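Local coordinates for uncharacterized protein (Pseudomonas aeruginosa PAO1, PDB 4R1D) that binds the type VI secretion lipase effector Tle4 as its cognate immunity protein, and so probably protects the producing cell from its own toxin, at residues E210-G215 and G235-T240; A47-L52 and V79-W84. All coordinates share one frame; numbering follows the deposited sequence.

Overall arrangement
Contact 1 (210-215 with 235-240) and contact 2 (47-52 with 79-84) lie on opposite sides of the chain's centre, about 49 Å apart between centres. Contact 1 belongs to the C-terminal domain of this immunity protein and contact 2 to the N-terminal one. The two hold different elements. Contact 1 joins two strands that are both hydrogen-bonded to strand 225-233, which runs between them. Contact 2 lays helix 42-58 on strand 79-84. Both are partly buried, but their chemistry differs. Contact 1 has an exposed glutamate at its margin and combines a salt bridge and a bridging water with one loose leucine-tyrosine contact. Contact 2 has no exposed residue among those that touch and is entirely apolar between side chains.

Contact 1: residues E210-G215 and G235-T240; sequences ETLRKG and GQRGYT
E210 and R237 form a salt bridge over strand 225-233. That strand pairs with both segments, whose axes come within 9.3 Å of each other. R237 NH2 donates to E210 OE1 at 3.0 Å, with an N-H...O angle of 142°. The bond is bent. The donor stands above the carboxylate plane, and the carboxylate and guanidinium planes are 78° apart, so this is no flat two-bond pairing. In E210, CG sits between the backbone N and the carbonyl carbon (chi1 76°), which sets the direction of the side chain; the extended chain beyond CG gives the reach. Water 1 closes a second path: it donates to E210 OE1 at 3.0 Å and accepts from R237 NH1 at 2.9 Å. This is the exposed side of the contact.

The more enclosed side holds one apolar pair, and it is not tight. L212 CD1 lies at the edge of the buried Y239 ring, 4.5 Å from Y239 CE1. The polar rim of this pair is the Y239 hydroxyl, bonded to D281 of helix 281-292.

R237 also reaches D281 through NH2 and S232 through NH1. The two carboxylates probably stabilise its positive charge, with E210 the partner on the exposed side.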
# COMPACT_ATOMS: atom_id res chain seq x y z
N GLU B 210 -29.16 -3.53 3.11
CA GLU B 210 -30.22 -3.26 2.15
C GLU B 210 -29.83 -2.19 1.13
O GLU B 210 -28.98 -1.34 1.40
CB GLU B 210 -31.51 -2.85 2.87
CG GLU B 210 -31.52 -1.43 3.40
CD GLU B 210 -32.81 -1.11 4.14
OE1 GLU B 210 -32.78 -1.07 5.38
OE2 GLU B 210 -33.86 -0.92 3.49
N THR B 211 -30.43 -2.26 -0.04
CA THR B 211 -30.25 -1.22 -1.03
C THR B 211 -31.35 -0.18 -0.84
O THR B 211 -32.53 -0.51 -0.89
CB THR B 211 -30.29 -1.78 -2.46
OG1 THR B 211 -29.15 -2.63 -2.65
CG2 THR B 211 -30.24 -0.65 -3.48
N LEU B 212 -30.96 1.07 -0.62
CA LEU B 212 -31.95 2.14 -0.47
C LEU B 212 -32.39 2.69 -1.81
O LEU B 212 -33.52 3.15 -1.96
CB LEU B 212 -31.41 3.29 0.40
CG LEU B 212 -31.01 2.95 1.84
CD1 LEU B 212 -30.49 4.18 2.56
CD2 LEU B 212 -32.18 2.34 2.59
N ARG B 213 -31.49 2.64 -2.80
CA ARG B 213 -31.74 3.27 -4.08
C ARG B 213 -30.73 2.80 -5.11
O ARG B 213 -29.55 2.63 -4.80
CB ARG B 213 -31.66 4.79 -3.91
CG ARG B 213 -32.74 5.57 -4.60
CD ARG B 213 -32.35 7.05 -4.70
NE ARG B 213 -32.82 7.86 -3.59
CZ ARG B 213 -32.39 9.10 -3.34
NH1 ARG B 213 -31.46 9.64 -4.12
NH2 ARG B 213 -32.87 9.79 -2.32
N LYS B 214 -31.19 2.60 -6.34
CA LYS B 214 -30.29 2.26 -7.43
C LYS B 214 -30.89 2.75 -8.74
O LYS B 214 -31.99 2.35 -9.11
CB LYS B 214 -30.05 0.75 -7.51
CG LYS B 214 -29.34 0.31 -8.79
CD LYS B 214 -29.15 -1.20 -8.85
CE LYS B 214 -28.41 -1.59 -10.13
NZ LYS B 214 -28.41 -3.05 -10.37
N GLY B 215 -30.17 3.61 -9.45
CA GLY B 215 -30.63 4.06 -10.74
C GLY B 215 -30.03 5.38 -11.16
O GLY B 215 -28.97 5.77 -10.67
N GLY B 235 -25.60 -3.04 16.53
CA GLY B 235 -26.34 -1.91 17.05
C GLY B 235 -25.88 -0.57 16.52
O GLY B 235 -26.12 0.46 17.15
N GLN B 236 -25.20 -0.56 15.38
CA GLN B 236 -24.95 0.70 14.68
C GLN B 236 -25.28 0.56 13.20
O GLN B 236 -25.32 -0.55 12.65
CB GLN B 236 -23.52 1.21 14.89
CG GLN B 236 -22.44 0.34 14.28
CD GLN B 236 -21.04 0.86 14.58
OE1 GLN B 236 -20.53 1.73 13.88
NE2 GLN B 236 -20.42 0.32 15.62
N ARG B 237 -25.53 1.69 12.56
CA ARG B 237 -25.93 1.71 11.16
C ARG B 237 -24.84 2.31 10.29
O ARG B 237 -24.30 3.38 10.59
CB ARG B 237 -27.22 2.51 10.98
CG ARG B 237 -27.82 2.42 9.58
CD ARG B 237 -29.32 2.18 9.67
NE ARG B 237 -29.99 2.04 8.38
CZ ARG B 237 -30.30 0.88 7.81
NH1 ARG B 237 -29.99 -0.27 8.41
NH2 ARG B 237 -30.93 0.87 6.64
N GLY B 238 -24.53 1.62 9.20
CA GLY B 238 -23.57 2.10 8.22
C GLY B 238 -24.25 2.48 6.91
O GLY B 238 -25.38 2.10 6.64
N TYR B 239 -23.53 3.25 6.10
CA TYR B 239 -24.06 3.72 4.84
C TYR B 239 -22.96 3.73 3.80
O TYR B 239 -21.80 3.97 4.13
CB TYR B 239 -24.55 5.16 4.99
CG TYR B 239 -25.76 5.33 5.88
CD1 TYR B 239 -27.03 5.12 5.38
CD2 TYR B 239 -25.62 5.69 7.21
CE1 TYR B 239 -28.15 5.27 6.19
CE2 TYR B 239 -26.73 5.84 8.03
CZ TYR B 239 -27.99 5.64 7.51
OH TYR B 239 -29.11 5.79 8.30
N THR B 240 -23.32 3.48 2.55
CA THR B 240 -22.41 3.76 1.45
C THR B 240 -23.22 4.24 0.25
O THR B 240 -23.98 3.48 -0.35
CB THR B 240 -21.54 2.56 1.08
OG1 THR B 240 -20.78 2.16 2.23
CG2 THR B 240 -20.58 2.92 -0.03
O HOH W 1 -30.90 -2.73 7.08

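Contact 2: residues A47-L52 and V79-W84; sequences ARVDRL and VGLLSW
L81 extends from strand 79-84 toward helix 42-58 and sets its two methyl groups against it. One methyl meets the backbone as well as a side chain: L81 CD1 lies 3.7 Å from both V49 O and L52 CB. The other turns to the valine, and L81 CD2 is 4.1 Å from V49 CG1. The same V49 CG1 also touches V79 CG2, at 4.2 Å. One valine methyl therefore meets two strand residues, and L81 straddles V49 and L52, one helical turn apart.

The rotation of V49 fits this. With chi1 at 171°, CG1 lies opposite the backbone N, and this brings CG1 closer to the strand than CG2.

The backbone geometry fits this spacing. The helix and strand axes run nearly parallel, 16° apart, with a closest approach of 9.9 Å. V79 and L81 point toward the helix, with G80 between them. Strand 79-84 lies between strands 68-73 and 92-100 and is hydrogen-bonded to both. L81 also packs on F68, K71 and E53. L52 reaches past the strand to D96 and Y98. On the helix, R48 pairs with D40 and R51 with E55, away from this contact; K71, E53 and D96 border the apolar patch.

No hydrogen bond joins the two segments. Between them the contact rests on van der Waals contact and the burial of aliphatic groups, with no directed bond.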
# COMPACT_ATOMS: atom_id res chain seq x y z
N ALA B 47 14.16 30.83 0.61
CA ALA B 47 15.05 30.08 1.49
C ALA B 47 14.77 28.58 1.39
O ALA B 47 15.69 27.76 1.45
CB ALA B 47 14.89 30.56 2.93
N ARG B 48 13.49 28.24 1.25
CA ARG B 48 13.08 26.85 1.05
C ARG B 48 13.71 26.26 -0.21
O ARG B 48 14.27 25.16 -0.19
CB ARG B 48 11.55 26.77 0.93
CG ARG B 48 11.03 25.44 0.39
CD ARG B 48 9.58 25.54 -0.08
NE ARG B 48 8.63 25.78 1.01
CZ ARG B 48 7.94 24.82 1.63
NH1 ARG B 48 8.09 23.54 1.29
NH2 ARG B 48 7.10 25.14 2.61
N VAL B 49 13.62 27.00 -1.31
CA VAL B 49 14.15 26.53 -2.59
C VAL B 49 15.68 26.45 -2.60
O VAL B 49 16.25 25.46 -3.08
CB VAL B 49 13.66 27.42 -3.74
CG1 VAL B 49 14.38 27.08 -5.05
CG2 VAL B 49 12.16 27.29 -3.90
N ASP B 50 16.34 27.47 -2.06
CA ASP B 50 17.80 27.46 -1.98
C ASP B 50 18.26 26.32 -1.10
O ASP B 50 19.27 25.67 -1.39
CB ASP B 50 18.34 28.79 -1.43
CG ASP B 50 18.24 29.93 -2.43
OD1 ASP B 50 18.08 29.66 -3.64
OD2 ASP B 50 18.33 31.10 -2.00
N ARG B 51 17.54 26.07 -0.01
CA ARG B 51 17.90 25.01 0.93
C ARG B 51 17.89 23.65 0.25
O ARG B 51 18.77 22.82 0.47
CB ARG B 51 16.93 24.99 2.11
CG ARG B 51 17.24 23.94 3.16
CD ARG B 51 16.06 23.74 4.10
NE ARG B 51 15.41 22.45 3.88
CZ ARG B 51 14.44 22.22 3.00
NH1 ARG B 51 13.96 23.21 2.25
NH2 ARG B 51 13.93 21.00 2.88
N LEU B 52 16.85 23.41 -0.55
CA LEU B 52 16.70 22.15 -1.26
C LEU B 52 17.76 21.98 -2.34
O LEU B 52 18.29 20.88 -2.52
CB LEU B 52 15.33 22.06 -1.92
CG LEU B 52 14.24 21.36 -1.12
CD1 LEU B 52 12.95 21.36 -1.93
CD2 LEU B 52 14.68 19.93 -0.77
N VAL B 79 10.22 28.91 -10.62
CA VAL B 79 11.45 28.16 -10.82
C VAL B 79 11.26 26.66 -10.62
O VAL B 79 10.30 26.21 -9.99
CB VAL B 79 12.57 28.63 -9.86
CG1 VAL B 79 12.87 30.12 -10.08
CG2 VAL B 79 12.17 28.37 -8.41
N GLY B 80 12.19 25.88 -11.16
CA GLY B 80 12.18 24.44 -10.95
C GLY B 80 13.54 23.91 -10.57
O GLY B 80 14.56 24.39 -11.06
N LEU B 81 13.56 22.93 -9.67
CA LEU B 81 14.78 22.20 -9.38
C LEU B 81 14.70 20.85 -10.08
O LEU B 81 13.76 20.09 -9.86
CB LEU B 81 14.96 21.99 -7.87
CG LEU B 81 14.97 23.26 -7.00
CD1 LEU B 81 15.04 22.94 -5.52
CD2 LEU B 81 16.13 24.18 -7.41
N LEU B 82 15.68 20.57 -10.93
CA LEU B 82 15.71 19.31 -11.67
C LEU B 82 16.81 18.43 -11.12
O LEU B 82 17.98 18.82 -11.08
CB LEU B 82 15.95 19.59 -13.16
CG LEU B 82 15.76 18.39 -14.09
CD1 LEU B 82 14.29 18.11 -14.27
CD2 LEU B 82 16.40 18.70 -15.44
N SER B 83 16.42 17.23 -10.69
CA SER B 83 17.37 16.26 -10.15
C SER B 83 17.05 14.90 -10.77
O SER B 83 15.99 14.73 -11.35
CB SER B 83 17.26 16.19 -8.62
OG SER B 83 15.96 15.79 -8.21
N TRP B 84 17.98 13.95 -10.66
CA TRP B 84 17.66 12.57 -11.01
C TRP B 84 16.56 12.05 -10.09
O TRP B 84 16.52 12.40 -8.91
CB TRP B 84 18.91 11.68 -10.91
CG TRP B 84 19.82 11.86 -12.09
CD1 TRP B 84 21.09 12.37 -12.07
CD2 TRP B 84 19.53 11.54 -13.45
NE1 TRP B 84 21.61 12.38 -13.35
CE2 TRP B 84 20.67 11.88 -14.21
CE3 TRP B 84 18.42 11.00 -14.10
CZ2 TRP B 84 20.72 11.69 -15.59
CZ3 TRP B 84 18.48 10.81 -15.47
CH2 TRP B 84 19.62 11.15 -16.20